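Local coordinates for protein tryptophan halogenase (Shewanella frigidimarina, PDB 2PYX) that probably acts as a flavin-dependent tryptophan halogenase, a FAD-binding member of the monooxygenase-like families built on a Rossmann-type nucleotide-binding fold, at residues Leu365-Trp370 with Gln399-Ile404; Phe407-Tyr412 with Ser429-Asp434; Glu441-Gln446 with Gln450-Tyr455. All coordinates share one frame; numbering follows the deposited sequence. Where two conformers were deposited one is given.

Contact 1: residues Leu365-Trp370 with Gln399-Ile404; sequences LALIEW and QHWQQI
Leu367 and Trp370, one helical turn apart, meet Trp401, Ile404 and His400 across a pair of nearly antiparallel helical segments, whose axes run at 166° to each other and come no closer than 12.4 Å. At that spacing the backbones do not touch, and side chains bridge the gap. Leu367 can be followed outward. Its CB points at the partner helix, and CG, anti to the carbonyl carbon (chi1 -75°), comes within 4.0 Å of Ile404 CD1. Leu367 CD1 reaches both Trp401 CZ2, at 3.3 Å, and Ile404 CD1, at 3.8 Å; Leu367 CD2 also lies against Ile404 CD1, at 3.9 Å. Leucine and isoleucine thus meet tip to tip, whereas Leu367 and Trp401 cross at about a right angle.

This is an antiparallel helix pair in which helix 363-377 lies between helix 383-413 and, through Leu365 and Ile368, helix 16-31, which follows a probable Rossmann-type glycine pattern and carries Ala18, a predicted FAD-binding residue.

One turn along from Leu367, Trp370 offers a ring face to the edge of His400 in a T-shaped pair, planes at 88° and centroids 4.3 Å apart. His400 CD2 stands 3.5 Å above the indole, over its centre. Although His400 NE2 comes close to Trp370 NE1, the angle is too poor for a hydrogen bond. Val393, Arg396 and Tyr397 also touch Trp370.

Contact 2: residues Phe407-Tyr412 with Ser429-Asp434; sequences FLKLHY and SNSIPD
Lys409 and Ser431 supply the polar part of this contact: Lys409 NZ donates a hydrogen bond of 2.8 Å to Ser431 OG. The serine hydroxyl is placed by its first torsion of 78°, between its own backbone N and carbonyl carbon, and is held there by a second bond to the carbonyl O of Glu428. Two further partners, Val250 O and His426 ND1, hold the ammonium group, which is therefore gripped from the loop and from other parts of the chain.

The van der Waals part belongs to the lysine's methylene chain. With CG anti to the backbone N and a bend at chi2 (60°), it crosses Pro433 obliquely, Lys409 CG lying 4.2 Å from Pro433 CD. Lys409 CE is 4.1 Å from Ile432 CG1 and approaches Ser431 O to 3.2 Å. Pro433 is the N-cap residue of helix 434-443, so the lysine chain runs beside the start of that helix. From side chain to side chain, Lys409 is about 10 Å from Glu361, predicted to bind L-tryptophan.

The buried ammonium is thus met by three acceptors, a hydroxyl, a carbonyl and an imidazole nitrogen, which probably offset part of its cost of burial.

Contact 3: residues Glu441-Gln446 with Gln450-Tyr455; sequences ELWRYQ and QQDISY
Between Leu442 and Asp452, the residues whose CA atoms come nearest across the contact at 9.8 Å, the backbones stay well separated. Residues 441-443 belong to helix 434-443; Leu442 O accepts from both Tyr445 N and Gln446 N, so turn-like bonding continues past residue 443. On the other side, residues 450-452 form a short 3-10 turn, with Ile453 N bonded to Gln450 O. Side chains must therefore span the gap, and only 111 Å² is buried.

Asp452 does most of the bridging. Its CB points at the other segment, and Asp452 OD2 accepts a hydrogen bond from Trp443 NE1 at 3.1 Å, with an N-H...O angle of 155°. The acceptor lies near the indole plane, but the N-H meets the carboxylate from above its plane, the two planes being 50° apart. Asp452 OD1 takes a hydrogen bond of 2.8 Å from a water, which in turn accepts from Gln446 NE2, also at 2.8 Å; the water thus links both segments. Leu442 CD2 adds a peripheral van der Waals touch of a methyl on the carboxylate, 3.8 Å from Asp452 OD1.

Ser449 N also donates to Asp452 OD2, while Gln451 N bonds Ser449 OG. This reciprocal pairing resembles a capping box at the start of the 3-10 turn, though the turn is short; the indole of Trp443, near the end of helix 434-443, and the water take further bonds of the same carboxylate.

Followed from the N terminus, the three contacts come in series; none nests in or crosses another. Contact 1 closes a 28-residue, largely helical connection and pairs helix 363-377 with the middle of helix 383-413. That long helix continues into contact 2, whose centre is about 17 Å from that of contact 1; it closes a 16-residue connection containing helix 421-425, where the helix's C-terminal part meets the loop leading into helix 434-443. Contact 3 then closes a loop of just three residues at the end of that helix. Packing also ties the series together: Leu410 meets Trp443 between contacts 2 and 3, and Ile453 and Tyr455 return to helix 383-413, joining contact 3 to contact 1.

Contact 1: residues Leu365-Trp370 with Gln399-Ile404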
loop_
_atom_site.group_PDB
_atom_site.type_symbol
_atom_site.label_atom_id
_atom_site.label_comp_id
_atom_site.label_asym_id
_atom_site.label_seq_id
_atom_site.Cartn_x
_atom_site.Cartn_y
_atom_site.Cartn_z
ATOM N N LEU A 365 3.958 1.079 -0.360
ATOM C CA LEU A 365 4.458 0.542 -1.654
ATOM C C LEU A 365 3.575 0.987 -2.832
ATOM O O LEU A 365 4.066 1.217 -3.937
ATOM C CB LEU A 365 4.595 -0.972 -1.607
ATOM C CG LEU A 365 5.839 -1.450 -0.858
ATOM C CD1 LEU A 365 5.748 -2.957 -0.590
ATOM C CD2 LEU A 365 7.094 -1.122 -1.644
ATOM N N ALA A 366 2.270 1.112 -2.608
ATOM C CA ALA A 366 1.359 1.605 -3.671
ATOM C C ALA A 366 1.784 2.975 -4.181
ATOM O O ALA A 366 1.726 3.242 -5.387
ATOM C CB ALA A 366 -0.048 1.687 -3.120
ATOM N N LEU A 367 2.168 3.871 -3.275
ATOM C CA LEU A 367 2.619 5.223 -3.679
ATOM C C LEU A 367 3.966 5.162 -4.414
ATOM O O LEU A 367 4.180 5.914 -5.365
ATOM C CB LEU A 367 2.719 6.146 -2.484
ATOM C CG LEU A 367 1.390 6.652 -1.928
ATOM C CD1 LEU A 367 1.567 7.235 -0.514
ATOM C CD2 LEU A 367 0.837 7.682 -2.926
ATOM N N ILE A 368 4.880 4.307 -3.961
ATOM C CA ILE A 368 6.124 4.107 -4.676
ATOM C C ILE A 368 5.835 3.669 -6.133
ATOM O O ILE A 368 6.374 4.227 -7.118
ATOM C CB ILE A 368 7.033 3.107 -3.932
ATOM C CG1 ILE A 368 7.638 3.775 -2.702
ATOM C CG2 ILE A 368 8.119 2.589 -4.842
ATOM C CD1 ILE A 368 8.215 2.764 -1.692
ATOM N N GLU A 369 4.988 2.652 -6.286
ATOM C CA GLU A 369 4.645 2.144 -7.619
ATOM C C GLU A 369 3.990 3.248 -8.448
ATOM O O GLU A 369 4.282 3.369 -9.617
ATOM C CB GLU A 369 3.664 0.991 -7.485
ATOM C CG GLU A 369 4.144 -0.286 -6.827
ATOM C CD GLU A 369 2.973 -1.258 -6.816
ATOM O OE1 GLU A 369 2.777 -1.937 -7.823
ATOM O OE2 GLU A 369 2.207 -1.289 -5.826
ATOM N N TRP A 370 3.059 3.998 -7.861
ATOM C CA TRP A 370 2.370 5.041 -8.606
ATOM C C TRP A 370 3.388 6.076 -9.074
ATOM O O TRP A 370 3.399 6.471 -10.228
ATOM C CB TRP A 370 1.247 5.732 -7.777
ATOM C CG TRP A 370 0.768 6.908 -8.520
ATOM C CD1 TRP A 370 -0.086 6.902 -9.611
ATOM C CD2 TRP A 370 1.183 8.271 -8.354
ATOM N NE1 TRP A 370 -0.227 8.169 -10.101
ATOM C CE2 TRP A 370 0.528 9.038 -9.354
ATOM C CE3 TRP A 370 2.009 8.935 -7.451
ATOM C CZ2 TRP A 370 0.742 10.406 -9.497
ATOM C CZ3 TRP A 370 2.182 10.299 -7.581
ATOM C CH2 TRP A 370 1.558 11.021 -8.606
ATOM N N GLN A 399 -4.099 14.884 -5.108
ATOM C CA GLN A 399 -5.384 14.159 -5.114
ATOM C C GLN A 399 -5.219 12.821 -4.356
ATOM O O GLN A 399 -6.039 12.438 -3.527
ATOM C CB GLN A 399 -5.861 13.854 -6.536
ATOM C CG GLN A 399 -6.261 15.066 -7.384
ATOM C CD GLN A 399 -7.607 15.695 -7.024
ATOM O OE1 GLN A 399 -8.298 15.281 -6.087
ATOM N NE2 GLN A 399 -7.991 16.704 -7.809
ATOM N N HIS A 400 -4.170 12.085 -4.675
ATOM C CA HIS A 400 -3.907 10.787 -4.003
ATOM C C HIS A 400 -3.786 10.928 -2.512
ATOM O O HIS A 400 -4.404 10.155 -1.766
ATOM C CB HIS A 400 -2.668 10.121 -4.539
ATOM C CG HIS A 400 -2.833 9.565 -5.922
ATOM N ND1 HIS A 400 -4.038 9.108 -6.416
ATOM C CD2 HIS A 400 -1.907 9.322 -6.884
ATOM C CE1 HIS A 400 -3.843 8.627 -7.641
ATOM N NE2 HIS A 400 -2.562 8.757 -7.951
ATOM N N TRP A 401 -3.012 11.908 -2.073
ATOM C CA TRP A 401 -2.804 12.092 -0.609
ATOM C C TRP A 401 -4.085 12.523 0.077
ATOM O O TRP A 401 -4.398 12.062 1.175
ATOM C CB TRP A 401 -1.599 12.991 -0.317
ATOM C CG TRP A 401 -0.346 12.192 -0.240
ATOM C CD1 TRP A 401 0.652 12.073 -1.191
ATOM C CD2 TRP A 401 0.038 11.360 0.840
ATOM N NE1 TRP A 401 1.635 11.243 -0.724
ATOM C CE2 TRP A 401 1.292 10.816 0.542
ATOM C CE3 TRP A 401 -0.544 11.076 2.088
ATOM C CZ2 TRP A 401 1.936 9.945 1.415
ATOM C CZ3 TRP A 401 0.126 10.220 2.951
ATOM C CH2 TRP A 401 1.340 9.671 2.600
ATOM N N GLN A 402 -4.866 13.382 -0.544
ATOM C CA GLN A 402 -6.166 13.743 0.058
ATOM C C GLN A 402 -7.026 12.490 0.188
ATOM O O GLN A 402 -7.680 12.304 1.212
ATOM C CB GLN A 402 -6.879 14.845 -0.733
ATOM C CG GLN A 402 -8.310 15.139 -0.242
ATOM C CD GLN A 402 -9.030 16.258 -1.032
ATOM O OE1 GLN A 402 -9.175 17.384 -0.556
ATOM N NE2 GLN A 402 -9.495 15.932 -2.235
ATOM N N GLN A 403 -7.054 11.650 -0.844
ATOM C CA GLN A 403 -7.845 10.438 -0.823
ATOM C C GLN A 403 -7.349 9.480 0.230
ATOM O O GLN A 403 -8.171 8.845 0.920
ATOM C CB GLN A 403 -7.837 9.744 -2.168
ATOM C CG GLN A 403 -8.923 8.707 -2.234
ATOM C CD GLN A 403 -8.865 7.789 -3.415
ATOM O OE1 GLN A 403 -7.830 7.208 -3.738
ATOM N NE2 GLN A 403 -10.058 7.568 -4.024
ATOM N N ILE A 404 -6.031 9.344 0.385
ATOM C CA ILE A 404 -5.478 8.414 1.379
ATOM C C ILE A 404 -5.899 8.894 2.766
ATOM O O ILE A 404 -6.379 8.129 3.590
ATOM C CB ILE A 404 -3.944 8.358 1.257
ATOM C CG1 ILE A 404 -3.532 7.566 0.025
ATOM C CG2 ILE A 404 -3.350 7.777 2.524
ATOM C CD1 ILE A 404 -2.148 7.822 -0.417
#

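Contact 2: residues Phe407-Tyr412 with Ser429-Asp434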
loop_
_atom_site.group_PDB
_atom_site.type_symbol
_atom_site.label_atom_id
_atom_site.label_comp_id
_atom_site.label_asym_id
_atom_site.label_seq_id
_atom_site.Cartn_x
_atom_site.Cartn_y
_atom_site.Cartn_z
ATOM N N PHE A 407 -9.655 8.364 3.244
ATOM C CA PHE A 407 -10.023 6.947 3.286
ATOM C C PHE A 407 -9.605 6.331 4.624
ATOM O O PHE A 407 -10.374 5.599 5.255
ATOM C CB PHE A 407 -9.437 6.163 2.100
ATOM C CG PHE A 407 -9.866 4.715 2.068
ATOM C CD1 PHE A 407 -11.198 4.366 2.185
ATOM C CD2 PHE A 407 -8.930 3.704 1.947
ATOM C CE1 PHE A 407 -11.595 3.018 2.147
ATOM C CE2 PHE A 407 -9.317 2.371 1.892
ATOM C CZ PHE A 407 -10.646 2.036 1.998
ATOM N N LEU A 408 -8.374 6.603 5.050
ATOM C CA LEU A 408 -7.926 6.098 6.359
ATOM C C LEU A 408 -8.783 6.648 7.470
ATOM O O LEU A 408 -9.260 5.916 8.318
ATOM C CB LEU A 408 -6.468 6.437 6.592
ATOM C CG LEU A 408 -5.475 5.424 6.019
ATOM C CD1 LEU A 408 -5.662 5.112 4.537
ATOM C CD2 LEU A 408 -4.040 5.858 6.314
ATOM N N LYS A 409 -9.023 7.959 7.455
ATOM C CA LYS A 409 -9.832 8.576 8.518
ATOM C C LYS A 409 -11.236 7.976 8.588
ATOM O O LYS A 409 -11.801 7.817 9.684
ATOM C CB LYS A 409 -9.909 10.078 8.305
ATOM C CG LYS A 409 -10.723 10.832 9.367
ATOM C CD LYS A 409 -10.121 10.643 10.806
ATOM C CE LYS A 409 -10.863 11.516 11.800
ATOM N NZ LYS A 409 -10.108 11.740 13.101
ATOM N N LEU A 410 -11.822 7.654 7.431
ATOM C CA LEU A 410 -13.140 7.002 7.378
ATOM C C LEU A 410 -13.216 5.792 8.310
ATOM O O LEU A 410 -14.246 5.530 8.896
ATOM C CB LEU A 410 -13.437 6.533 5.931
ATOM C CG LEU A 410 -14.814 5.871 5.698
ATOM C CD1 LEU A 410 -15.949 6.793 5.963
ATOM C CD2 LEU A 410 -14.930 5.332 4.250
ATOM N N HIS A 411 -12.134 5.003 8.368
ATOM C CA HIS A 411 -12.104 3.779 9.164
ATOM C C HIS A 411 -12.373 4.103 10.624
ATOM O O HIS A 411 -12.978 3.276 11.341
ATOM C CB HIS A 411 -10.768 3.055 9.070
ATOM C CG HIS A 411 -10.449 2.464 7.723
ATOM N ND1 HIS A 411 -10.304 3.240 6.584
ATOM C CD2 HIS A 411 -10.205 1.187 7.343
ATOM C CE1 HIS A 411 -9.959 2.451 5.573
ATOM N NE2 HIS A 411 -9.888 1.202 6.006
ATOM N N TYR A 412 -11.903 5.242 11.085
ATOM C CA TYR A 412 -12.087 5.659 12.482
ATOM C C TYR A 412 -13.411 6.344 12.717
ATOM O O TYR A 412 -14.057 6.162 13.747
ATOM C CB TYR A 412 -10.972 6.627 12.906
ATOM C CG TYR A 412 -9.595 6.042 12.889
ATOM C CD1 TYR A 412 -9.123 5.330 13.980
ATOM C CD2 TYR A 412 -8.728 6.171 11.802
ATOM C CE1 TYR A 412 -7.880 4.792 13.967
ATOM C CE2 TYR A 412 -7.453 5.643 11.818
ATOM C CZ TYR A 412 -7.035 4.940 12.905
ATOM O OH TYR A 412 -5.759 4.400 12.922
ATOM N N SER A 429 -15.257 16.987 14.852
ATOM C CA SER A 429 -15.153 17.631 13.545
ATOM C C SER A 429 -13.797 18.251 13.252
ATOM O O SER A 429 -13.376 18.304 12.069
ATOM C CB SER A 429 -16.247 18.692 13.354
ATOM O OG SER A 429 -16.144 19.706 14.332
ATOM N N ASN A 430 -13.075 18.709 14.282
ATOM C CA ASN A 430 -11.797 19.359 13.999
ATOM C C ASN A 430 -10.735 18.395 13.533
ATOM O O ASN A 430 -9.668 18.836 13.111
ATOM C CB ASN A 430 -11.262 20.215 15.187
ATOM C CG ASN A 430 -10.571 19.389 16.341
ATOM O OD1 ASN A 430 -11.009 18.286 16.696
ATOM N ND2 ASN A 430 -9.524 19.993 16.984
ATOM N N SER A 431 -11.018 17.094 13.616
ATOM C CA SER A 431 -10.110 16.053 13.176
ATOM C C SER A 431 -10.533 15.428 11.858
ATOM O O SER A 431 -9.850 14.535 11.385
ATOM C CB SER A 431 -9.997 14.948 14.250
ATOM O OG SER A 431 -11.113 14.065 14.261
ATOM N N ILE A 432 -11.649 15.891 11.284
ATOM C CA ILE A 432 -12.224 15.309 10.065
ATOM C C ILE A 432 -12.046 16.283 8.906
ATOM O O ILE A 432 -12.570 17.388 8.971
ATOM C CB ILE A 432 -13.704 15.033 10.225
ATOM C CG1 ILE A 432 -13.961 14.114 11.430
ATOM C CG2 ILE A 432 -14.198 14.378 8.916
ATOM C CD1 ILE A 432 -15.391 13.928 11.814
ATOM N N PRO A 433 -11.286 15.884 7.873
ATOM C CA PRO A 433 -11.141 16.796 6.724
ATOM C C PRO A 433 -12.470 17.263 6.140
ATOM O O PRO A 433 -13.401 16.488 6.096
ATOM C CB PRO A 433 -10.309 15.993 5.747
ATOM C CG PRO A 433 -9.540 15.020 6.602
ATOM C CD PRO A 433 -10.476 14.674 7.703
ATOM N N ASP A 434 -12.531 18.509 5.687
ATOM C CA ASP A 434 -13.765 19.003 5.131
ATOM C C ASP A 434 -14.234 18.133 3.974
ATOM O O ASP A 434 -15.435 17.935 3.812
ATOM C CB ASP A 434 -13.569 20.421 4.582
ATOM C CG ASP A 434 -13.322 21.439 5.640
ATOM O OD1 ASP A 434 -13.627 21.209 6.830
ATOM O OD2 ASP A 434 -12.853 22.536 5.223
#

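Contact 3: residues Glu441-Gln446 with Gln450-Tyr455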
loop_
_atom_site.group_PDB
_atom_site.type_symbol
_atom_site.label_atom_id
_atom_site.label_comp_id
_atom_site.label_asym_id
_atom_site.label_seq_id
_atom_site.Cartn_x
_atom_site.Cartn_y
_atom_site.Cartn_z
ATOM N N GLU A 441 -21.754 13.232 4.929
ATOM C CA GLU A 441 -23.097 13.777 4.837
ATOM C C GLU A 441 -23.813 13.217 3.610
ATOM O O GLU A 441 -24.953 12.750 3.715
ATOM C CB GLU A 441 -23.045 15.301 4.834
ATOM C CG GLU A 441 -24.365 15.985 4.612
ATOM C CD GLU A 441 -24.213 17.489 4.450
ATOM O OE1 GLU A 441 -23.809 18.017 3.344
ATOM O OE2 GLU A 441 -24.557 18.152 5.455
ATOM N N LEU A 442 -23.153 13.240 2.446
ATOM C CA LEU A 442 -23.770 12.721 1.241
ATOM C C LEU A 442 -24.129 11.252 1.372
ATOM O O LEU A 442 -25.217 10.834 0.944
ATOM C CB LEU A 442 -22.835 12.939 0.056
ATOM C CG LEU A 442 -23.331 12.495 -1.308
ATOM C CD1 LEU A 442 -24.601 13.234 -1.653
ATOM C CD2 LEU A 442 -22.264 12.703 -2.370
ATOM N N TRP A 443 -23.247 10.464 1.999
ATOM C CA TRP A 443 -23.431 9.023 2.047
ATOM C C TRP A 443 -24.535 8.608 3.010
ATOM O O TRP A 443 -24.963 7.461 2.954
ATOM C CB TRP A 443 -22.115 8.333 2.358
ATOM C CG TRP A 443 -21.106 8.497 1.289
ATOM C CD1 TRP A 443 -21.348 8.738 -0.046
ATOM C CD2 TRP A 443 -19.680 8.388 1.418
ATOM N NE1 TRP A 443 -20.154 8.775 -0.739
ATOM C CE2 TRP A 443 -19.121 8.569 0.126
ATOM C CE3 TRP A 443 -18.816 8.185 2.498
ATOM C CZ2 TRP A 443 -17.739 8.556 -0.094
ATOM C CZ3 TRP A 443 -17.445 8.183 2.264
ATOM C CH2 TRP A 443 -16.935 8.373 0.987
ATOM N N ARG A 444 -25.001 9.518 3.864
ATOM C CA ARG A 444 -26.229 9.238 4.610
ATOM C C ARG A 444 -27.402 9.014 3.673
ATOM O O ARG A 444 -28.368 8.354 4.048
ATOM C CB ARG A 444 -26.553 10.386 5.541
ATOM C CG ARG A 444 -25.632 10.552 6.696
ATOM C CD ARG A 444 -25.993 11.806 7.475
ATOM N NE ARG A 444 -27.314 11.669 8.079
ATOM C CZ ARG A 444 -28.039 12.665 8.595
ATOM N NH1 ARG A 444 -27.595 13.915 8.586
ATOM N NH2 ARG A 444 -29.226 12.395 9.133
ATOM N N TYR A 445 -27.320 9.579 2.473
ATOM C CA TYR A 445 -28.458 9.664 1.566
ATOM C C TYR A 445 -28.293 8.901 0.278
ATOM O O TYR A 445 -29.284 8.600 -0.400
ATOM C CB TYR A 445 -28.846 11.127 1.287
ATOM C CG TYR A 445 -29.221 11.836 2.537
ATOM C CD1 TYR A 445 -30.445 11.598 3.126
ATOM C CD2 TYR A 445 -28.337 12.706 3.165
ATOM C CE1 TYR A 445 -30.778 12.219 4.309
ATOM C CE2 TYR A 445 -28.672 13.335 4.333
ATOM C CZ TYR A 445 -29.896 13.089 4.895
ATOM O OH TYR A 445 -30.265 13.719 6.097
ATOM N N GLN A 446 -27.058 8.563 -0.084
ATOM C CA GLN A 446 -26.808 7.725 -1.257
ATOM C C GLN A 446 -25.506 6.953 -1.093
ATOM O O GLN A 446 -24.617 7.380 -0.356
ATOM C CB GLN A 446 -26.780 8.535 -2.545
ATOM C CG GLN A 446 -25.660 9.572 -2.622
ATOM C CD GLN A 446 -25.685 10.327 -3.928
ATOM O OE1 GLN A 446 -26.768 10.672 -4.437
ATOM N NE2 GLN A 446 -24.502 10.571 -4.505
ATOM N N GLN A 450 -18.738 5.867 -8.288
ATOM C CA GLN A 450 -17.686 6.443 -9.146
ATOM C C GLN A 450 -17.856 7.933 -9.357
ATOM O O GLN A 450 -16.871 8.654 -9.636
ATOM C CB GLN A 450 -17.634 5.750 -10.510
ATOM N N GLN A 451 -19.073 8.428 -9.196
ATOM C CA GLN A 451 -19.370 9.865 -9.377
ATOM C C GLN A 451 -18.683 10.721 -8.325
ATOM O O GLN A 451 -18.564 11.954 -8.481
ATOM C CB GLN A 451 -20.875 10.173 -9.290
ATOM C CG GLN A 451 -21.781 9.491 -10.288
ATOM C CD GLN A 451 -21.765 10.133 -11.652
ATOM O OE1 GLN A 451 -21.373 11.293 -11.812
ATOM N NE2 GLN A 451 -22.205 9.383 -12.658
ATOM N N ASP A 452 -18.239 10.087 -7.235
ATOM C CA ASP A 452 -17.597 10.795 -6.160
ATOM C C ASP A 452 -16.141 11.122 -6.447
ATOM O O ASP A 452 -15.547 11.895 -5.682
ATOM C CB ASP A 452 -17.618 9.990 -4.859
ATOM C CG ASP A 452 -19.011 9.765 -4.324
ATOM O OD1 ASP A 452 -19.939 10.592 -4.546
ATOM O OD2 ASP A 452 -19.137 8.714 -3.641
ATOM N N ILE A 453 -15.589 10.551 -7.526
ATOM C CA ILE A 453 -14.160 10.722 -7.893
ATOM C C ILE A 453 -14.118 11.456 -9.250
ATOM O O ILE A 453 -14.694 10.989 -10.206
ATOM C CB ILE A 453 -13.468 9.334 -7.992
ATOM C CG1 ILE A 453 -13.489 8.625 -6.617
ATOM C CG2 ILE A 453 -12.044 9.486 -8.506
ATOM C CD1 ILE A 453 -13.175 7.108 -6.613
ATOM N N SER A 454 -13.415 12.593 -9.305
ATOM C CA SER A 454 -13.436 13.456 -10.492
ATOM C C SER A 454 -12.333 13.181 -11.482
ATOM O O SER A 454 -12.413 13.619 -12.646
ATOM C CB SER A 454 -13.346 14.906 -10.085
ATOM O OG SER A 454 -12.075 15.222 -9.560
ATOM N N TYR A 455 -11.296 12.492 -11.030
ATOM C CA TYR A 455 -10.040 12.384 -11.778
ATOM C C TYR A 455 -9.755 10.935 -12.129
ATOM O O TYR A 455 -10.293 9.978 -11.548
ATOM C CB TYR A 455 -8.872 13.012 -10.970
ATOM C CG TYR A 455 -8.720 12.401 -9.589
ATOM C CD1 TYR A 455 -9.396 12.932 -8.511
ATOM C CD2 TYR A 455 -7.892 11.303 -9.364
ATOM C CE1 TYR A 455 -9.297 12.374 -7.250
ATOM C CE2 TYR A 455 -7.785 10.736 -8.087
ATOM C CZ TYR A 455 -8.469 11.281 -7.045
ATOM O OH TYR A 455 -8.401 10.735 -5.795
HETATM O O HOH W 1 -22.184 9.366 -3.422
#